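Local coordinates for protein putative hydroxymethylglutaryl-CoA synthase (Streptococcus mutans, PDB 3SQZ) that binds coenzyme A and probably acts as a hydroxymethylglutaryl-CoA synthase, at residues L324-L338 / F350-Q363. Sequence-based numbering, arbitrary orientation.
Sequences LENSQNLVAGDKIAL and FTGTLVKGFKEQLQ
L354 points its CG away from its carbonyl carbon (chi1 -74°), and this carries both methyls in among L324, L330 and I336. L354 CD2 lies 3.7 Å from L324 CD2, the two side chains running alongside in opposite senses. L330 lies roughly perpendicular to L354, its CB 3.8 Å from L354 CD1. I336 CD1 closes on L354 CG. L354 CD2 also sits over the centre of one face of the F358 ring, while L324 O and L330 O lie at the ring edge.

F350 CG stands between its backbone N and carbonyl carbon (chi1 63°), which turns one ring face toward L338 CB. L338 CB stands 3.9 Å from the F350 ring centroid, over the face, a CH-pi contact.

Strands 335-338 and 350-354 pair antiparallel. I336 with G352 and L338 with F350 are the hydrogen-bonded pairs. Beyond them, D334 O accepts from L354 N and G333 N donates to L354 O.

E325 OE2 accepts a nearly straight bond from Q363 N (2.8 Å), met from above the carboxylate plane. E325 OE1 hydrogen-bonds Y304 OH and forms a salt bridge with R366.

In the thiolase-fold sheet, this hairpin runs between strands 203-213 and 263-266, with I336 and F350 packed on helix 315-326.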
loop_
_atom_site.group_PDB
_atom_site.type_symbol
_atom_site.label_atom_id
_atom_site.label_comp_id
_atom_site.label_asym_id
_atom_site.label_seq_id
_atom_site.Cartn_x
_atom_site.Cartn_y
_atom_site.Cartn_z
ATOM N N LEU A 324 6.094 10.066 -7.634
ATOM C CA LEU A 324 7.506 10.373 -7.807
ATOM C C LEU A 324 8.030 9.912 -9.156
ATOM O O LEU A 324 8.904 10.558 -9.738
ATOM C CB LEU A 324 8.337 9.749 -6.689
ATOM C CG LEU A 324 7.998 10.232 -5.279
ATOM C CD1 LEU A 324 9.045 9.722 -4.304
ATOM C CD2 LEU A 324 7.884 11.754 -5.218
ATOM N N GLU A 325 7.494 8.801 -9.651
ATOM C CA GLU A 325 7.932 8.221 -10.915
ATOM C C GLU A 325 7.248 8.829 -12.143
ATOM O O GLU A 325 7.687 8.610 -13.268
ATOM C CB GLU A 325 7.778 6.692 -10.887
ATOM C CG GLU A 325 8.813 6.063 -9.972
ATOM C CD GLU A 325 8.749 4.548 -9.833
ATOM O OE1 GLU A 325 7.759 3.909 -10.262
ATOM O OE2 GLU A 325 9.721 3.993 -9.274
ATOM N N ASN A 326 6.192 9.608 -11.933
ATOM C CA ASN A 326 5.412 10.125 -13.055
ATOM C C ASN A 326 5.200 11.629 -13.108
ATOM O O ASN A 326 4.852 12.159 -14.158
ATOM C CB ASN A 326 4.088 9.375 -13.177
ATOM C CG ASN A 326 4.303 7.924 -13.521
ATOM O OD1 ASN A 326 4.519 7.578 -14.681
ATOM N ND2 ASN A 326 4.296 7.068 -12.510
ATOM N N SER A 327 5.425 12.335 -12.008
ATOM C CA SER A 327 5.354 13.790 -12.070
ATOM C C SER A 327 6.489 14.329 -12.914
ATOM O O SER A 327 7.628 13.860 -12.813
ATOM C CB SER A 327 5.441 14.416 -10.684
ATOM O OG SER A 327 5.559 15.828 -10.800
ATOM N N GLN A 328 6.185 15.337 -13.720
ATOM C CA GLN A 328 7.207 15.979 -14.534
ATOM C C GLN A 328 7.685 17.294 -13.928
ATOM O O GLN A 328 8.496 17.999 -14.535
ATOM C CB GLN A 328 6.709 16.161 -15.970
ATOM C CG GLN A 328 6.418 14.827 -16.651
ATOM C CD GLN A 328 6.037 14.971 -18.112
ATOM O OE1 GLN A 328 6.273 14.070 -18.917
ATOM N NE2 GLN A 328 5.443 16.105 -18.459
ATOM N N ASN A 329 7.207 17.622 -12.728
ATOM C CA ASN A 329 7.535 18.913 -12.127
ATOM C C ASN A 329 8.153 18.881 -10.727
ATOM O O ASN A 329 8.645 19.902 -10.260
ATOM C CB ASN A 329 6.314 19.835 -12.125
ATOM C CG ASN A 329 5.168 19.260 -11.338
ATOM O OD1 ASN A 329 4.152 18.846 -11.905
ATOM N ND2 ASN A 329 5.329 19.210 -10.024
ATOM N N LEU A 330 8.139 17.736 -10.045
ATOM C CA LEU A 330 8.678 17.705 -8.688
ATOM C C LEU A 330 10.183 17.897 -8.689
ATOM O O LEU A 330 10.892 17.348 -9.539
ATOM C CB LEU A 330 8.326 16.396 -7.987
ATOM C CG LEU A 330 6.864 16.254 -7.570
ATOM C CD1 LEU A 330 6.605 14.848 -7.082
ATOM C CD2 LEU A 330 6.484 17.258 -6.490
ATOM N N VAL A 331 10.664 18.678 -7.727
ATOM C CA VAL A 331 12.087 18.915 -7.563
ATOM C C VAL A 331 12.506 18.810 -6.097
ATOM O O VAL A 331 11.680 18.900 -5.171
ATOM C CB VAL A 331 12.498 20.308 -8.111
ATOM C CG1 VAL A 331 12.166 20.413 -9.594
ATOM C CG2 VAL A 331 11.816 21.417 -7.323
ATOM N N ALA A 332 13.804 18.626 -5.898
ATOM C CA ALA A 332 14.397 18.660 -4.573
ATOM C C ALA A 332 13.881 19.854 -3.799
ATOM O O ALA A 332 13.821 20.966 -4.329
ATOM C CB ALA A 332 15.899 18.728 -4.685
ATOM N N GLY A 333 13.515 19.623 -2.544
ATOM C CA GLY A 333 13.050 20.689 -1.684
ATOM C C GLY A 333 11.551 20.876 -1.709
ATOM O O GLY A 333 11.012 21.540 -0.835
ATOM N N ASP A 334 10.870 20.312 -2.705
ATOM C CA ASP A 334 9.410 20.322 -2.702
ATOM C C ASP A 334 8.891 19.506 -1.525
ATOM O O ASP A 334 9.441 18.446 -1.194
ATOM C CB ASP A 334 8.852 19.715 -3.989
ATOM C CG ASP A 334 8.844 20.678 -5.163
ATOM O OD1 ASP A 334 8.960 21.906 -4.964
ATOM O OD2 ASP A 334 8.676 20.185 -6.305
ATOM N N LYS A 335 7.812 19.992 -0.922
ATOM C CA LYS A 335 7.165 19.288 0.174
ATOM C C LYS A 335 5.909 18.590 -0.302
ATOM O O LYS A 335 5.187 19.083 -1.169
ATOM C CB LYS A 335 6.806 20.255 1.300
ATOM C CG LYS A 335 8.009 20.893 1.952
ATOM C CD LYS A 335 7.603 21.738 3.149
ATOM C CE LYS A 335 7.547 23.215 2.793
ATOM N NZ LYS A 335 8.907 23.747 2.494
ATOM N N ILE A 336 5.660 17.426 0.281
ATOM C CA ILE A 336 4.507 16.613 -0.061
ATOM C C ILE A 336 3.710 16.382 1.209
ATOM O O ILE A 336 4.282 16.085 2.261
ATOM C CB ILE A 336 4.948 15.251 -0.643
ATOM C CG1 ILE A 336 5.757 15.477 -1.923
ATOM C CG2 ILE A 336 3.744 14.352 -0.922
ATOM C CD1 ILE A 336 6.361 14.222 -2.493
ATOM N N ALA A 337 2.394 16.552 1.120
ATOM C CA ALA A 337 1.499 16.223 2.226
ATOM C C ALA A 337 0.817 14.907 1.914
ATOM O O ALA A 337 0.425 14.659 0.768
ATOM C CB ALA A 337 0.469 17.317 2.423
ATOM N N LEU A 338 0.673 14.073 2.937
ATOM C CA LEU A 338 0.087 12.751 2.786
ATOM C C LEU A 338 -1.073 12.564 3.766
ATOM O O LEU A 338 -0.954 12.883 4.959
ATOM C CB LEU A 338 1.147 11.667 3.010
ATOM C CG LEU A 338 2.319 11.686 2.019
ATOM C CD1 LEU A 338 3.514 12.455 2.576
ATOM C CD2 LEU A 338 2.719 10.274 1.643
ATOM N N PHE A 350 0.663 13.667 7.501
ATOM C CA PHE A 350 2.081 13.844 7.729
ATOM C C PHE A 350 2.704 14.360 6.444
ATOM O O PHE A 350 2.046 14.403 5.400
ATOM C CB PHE A 350 2.747 12.550 8.221
ATOM C CG PHE A 350 2.696 11.408 7.241
ATOM C CD1 PHE A 350 3.807 11.074 6.478
ATOM C CD2 PHE A 350 1.551 10.636 7.115
ATOM C CE1 PHE A 350 3.762 10.005 5.595
ATOM C CE2 PHE A 350 1.502 9.572 6.229
ATOM C CZ PHE A 350 2.611 9.255 5.473
ATOM N N THR A 351 3.960 14.776 6.518
ATOM C CA THR A 351 4.595 15.447 5.394
ATOM C C THR A 351 6.035 15.015 5.236
ATOM O O THR A 351 6.647 14.452 6.151
ATOM C CB THR A 351 4.599 16.969 5.564
ATOM O OG1 THR A 351 5.461 17.312 6.656
ATOM C CG2 THR A 351 3.196 17.505 5.814
ATOM N N GLY A 352 6.593 15.325 4.073
ATOM C CA GLY A 352 7.991 15.061 3.809
ATOM C C GLY A 352 8.535 16.004 2.757
ATOM O O GLY A 352 7.776 16.672 2.049
ATOM N N THR A 353 9.857 16.050 2.649
ATOM C CA THR A 353 10.530 16.912 1.682
ATOM C C THR A 353 11.411 16.068 0.773
ATOM O O THR A 353 12.166 15.210 1.240
ATOM C CB THR A 353 11.406 17.969 2.389
ATOM O OG1 THR A 353 10.559 18.847 3.133
ATOM C CG2 THR A 353 12.195 18.790 1.376
ATOM N N LEU A 354 11.303 16.304 -0.531
ATOM C CA LEU A 354 12.105 15.559 -1.499
ATOM C C LEU A 354 13.581 15.915 -1.436
ATOM O O LEU A 354 13.950 17.081 -1.290
ATOM C CB LEU A 354 11.588 15.787 -2.911
ATOM C CG LEU A 354 10.286 15.059 -3.228
ATOM C CD1 LEU A 354 9.719 15.539 -4.556
ATOM C CD2 LEU A 354 10.504 13.548 -3.251
ATOM N N VAL A 355 14.414 14.895 -1.597
ATOM C CA VAL A 355 15.859 15.022 -1.537
ATOM C C VAL A 355 16.451 15.043 -2.943
ATOM O O VAL A 355 16.041 14.280 -3.815
ATOM C CB VAL A 355 16.442 13.830 -0.747
ATOM C CG1 VAL A 355 17.955 13.877 -0.704
ATOM C CG2 VAL A 355 15.862 13.816 0.660
ATOM N N LYS A 356 17.404 15.939 -3.157
ATOM C CA LYS A 356 18.162 15.986 -4.394
ATOM C C LYS A 356 18.693 14.596 -4.746
ATOM O O LYS A 356 19.331 13.926 -3.924
ATOM C CB LYS A 356 19.319 16.962 -4.210
ATOM C CG LYS A 356 20.314 17.010 -5.336
ATOM C CD LYS A 356 21.367 18.059 -5.040
ATOM C CE LYS A 356 22.410 18.113 -6.134
ATOM N NZ LYS A 356 23.297 19.284 -5.916
ATOM N N GLY A 357 18.427 14.163 -5.972
ATOM C CA GLY A 357 18.841 12.849 -6.423
ATOM C C GLY A 357 17.808 11.749 -6.250
ATOM O O GLY A 357 18.077 10.602 -6.590
ATOM N N PHE A 358 16.620 12.077 -5.745
ATOM C CA PHE A 358 15.608 11.053 -5.495
ATOM C C PHE A 358 15.305 10.186 -6.713
ATOM O O PHE A 358 15.006 8.998 -6.571
ATOM C CB PHE A 358 14.319 11.661 -4.908
ATOM C CG PHE A 358 13.477 12.454 -5.894
ATOM C CD1 PHE A 358 12.431 11.841 -6.570
ATOM C CD2 PHE A 358 13.710 13.811 -6.116
ATOM C CE1 PHE A 358 11.632 12.555 -7.456
ATOM C CE2 PHE A 358 12.918 14.530 -7.002
ATOM C CZ PHE A 358 11.883 13.900 -7.677
ATOM N N LYS A 359 15.375 10.768 -7.905
ATOM C CA LYS A 359 15.042 10.022 -9.111
ATOM C C LYS A 359 15.972 8.833 -9.320
ATOM O O LYS A 359 15.584 7.846 -9.943
ATOM C CB LYS A 359 15.044 10.939 -10.341
ATOM C CG LYS A 359 13.896 11.933 -10.372
ATOM C CD LYS A 359 14.112 12.998 -11.430
ATOM C CE LYS A 359 12.879 13.843 -11.600
ATOM N NZ LYS A 359 13.156 15.070 -12.397
ATOM N N GLU A 360 17.192 8.925 -8.790
ATOM C CA GLU A 360 18.176 7.845 -8.901
ATOM C C GLU A 360 17.732 6.575 -8.188
ATOM O O GLU A 360 18.273 5.500 -8.446
ATOM C CB GLU A 360 19.530 8.288 -8.327
ATOM C CG GLU A 360 20.141 9.507 -9.000
ATOM C CD GLU A 360 21.363 10.047 -8.262
ATOM O OE1 GLU A 360 21.659 9.575 -7.143
ATOM O OE2 GLU A 360 22.030 10.950 -8.807
ATOM N N GLN A 361 16.784 6.704 -7.266
ATOM C CA GLN A 361 16.320 5.555 -6.495
ATOM C C GLN A 361 15.058 4.942 -7.081
ATOM O O GLN A 361 14.558 3.952 -6.559
ATOM C CB GLN A 361 16.071 5.949 -5.034
ATOM C CG GLN A 361 17.280 6.508 -4.307
ATOM C CD GLN A 361 18.536 5.681 -4.516
ATOM O OE1 GLN A 361 19.602 6.231 -4.795
ATOM N NE2 GLN A 361 18.422 4.363 -4.394
ATOM N N LEU A 362 14.548 5.523 -8.165
ATOM C CA LEU A 362 13.255 5.118 -8.719
ATOM C C LEU A 362 13.426 4.202 -9.921
ATOM O O LEU A 362 14.543 3.944 -10.374
ATOM C CB LEU A 362 12.445 6.355 -9.124
ATOM C CG LEU A 362 12.225 7.432 -8.061
ATOM C CD1 LEU A 362 11.461 8.622 -8.635
ATOM C CD2 LEU A 362 11.512 6.845 -6.852
ATOM N N GLN A 363 12.306 3.705 -10.433
ATOM C CA GLN A 363 12.294 2.926 -11.668
ATOM C C GLN A 363 11.479 3.651 -12.718
ATOM O O GLN A 363 10.534 4.368 -12.386
ATOM C CB GLN A 363 11.732 1.523 -11.425
ATOM C CG GLN A 363 12.595 0.679 -10.496
ATOM C CD GLN A 363 12.028 -0.706 -10.243
ATOM O OE1 GLN A 363 11.030 -1.095 -10.836
ATOM N NE2 GLN A 363 12.663 -1.451 -9.345
HETATM O O HOH W 1 13.589 16.839 -10.285
#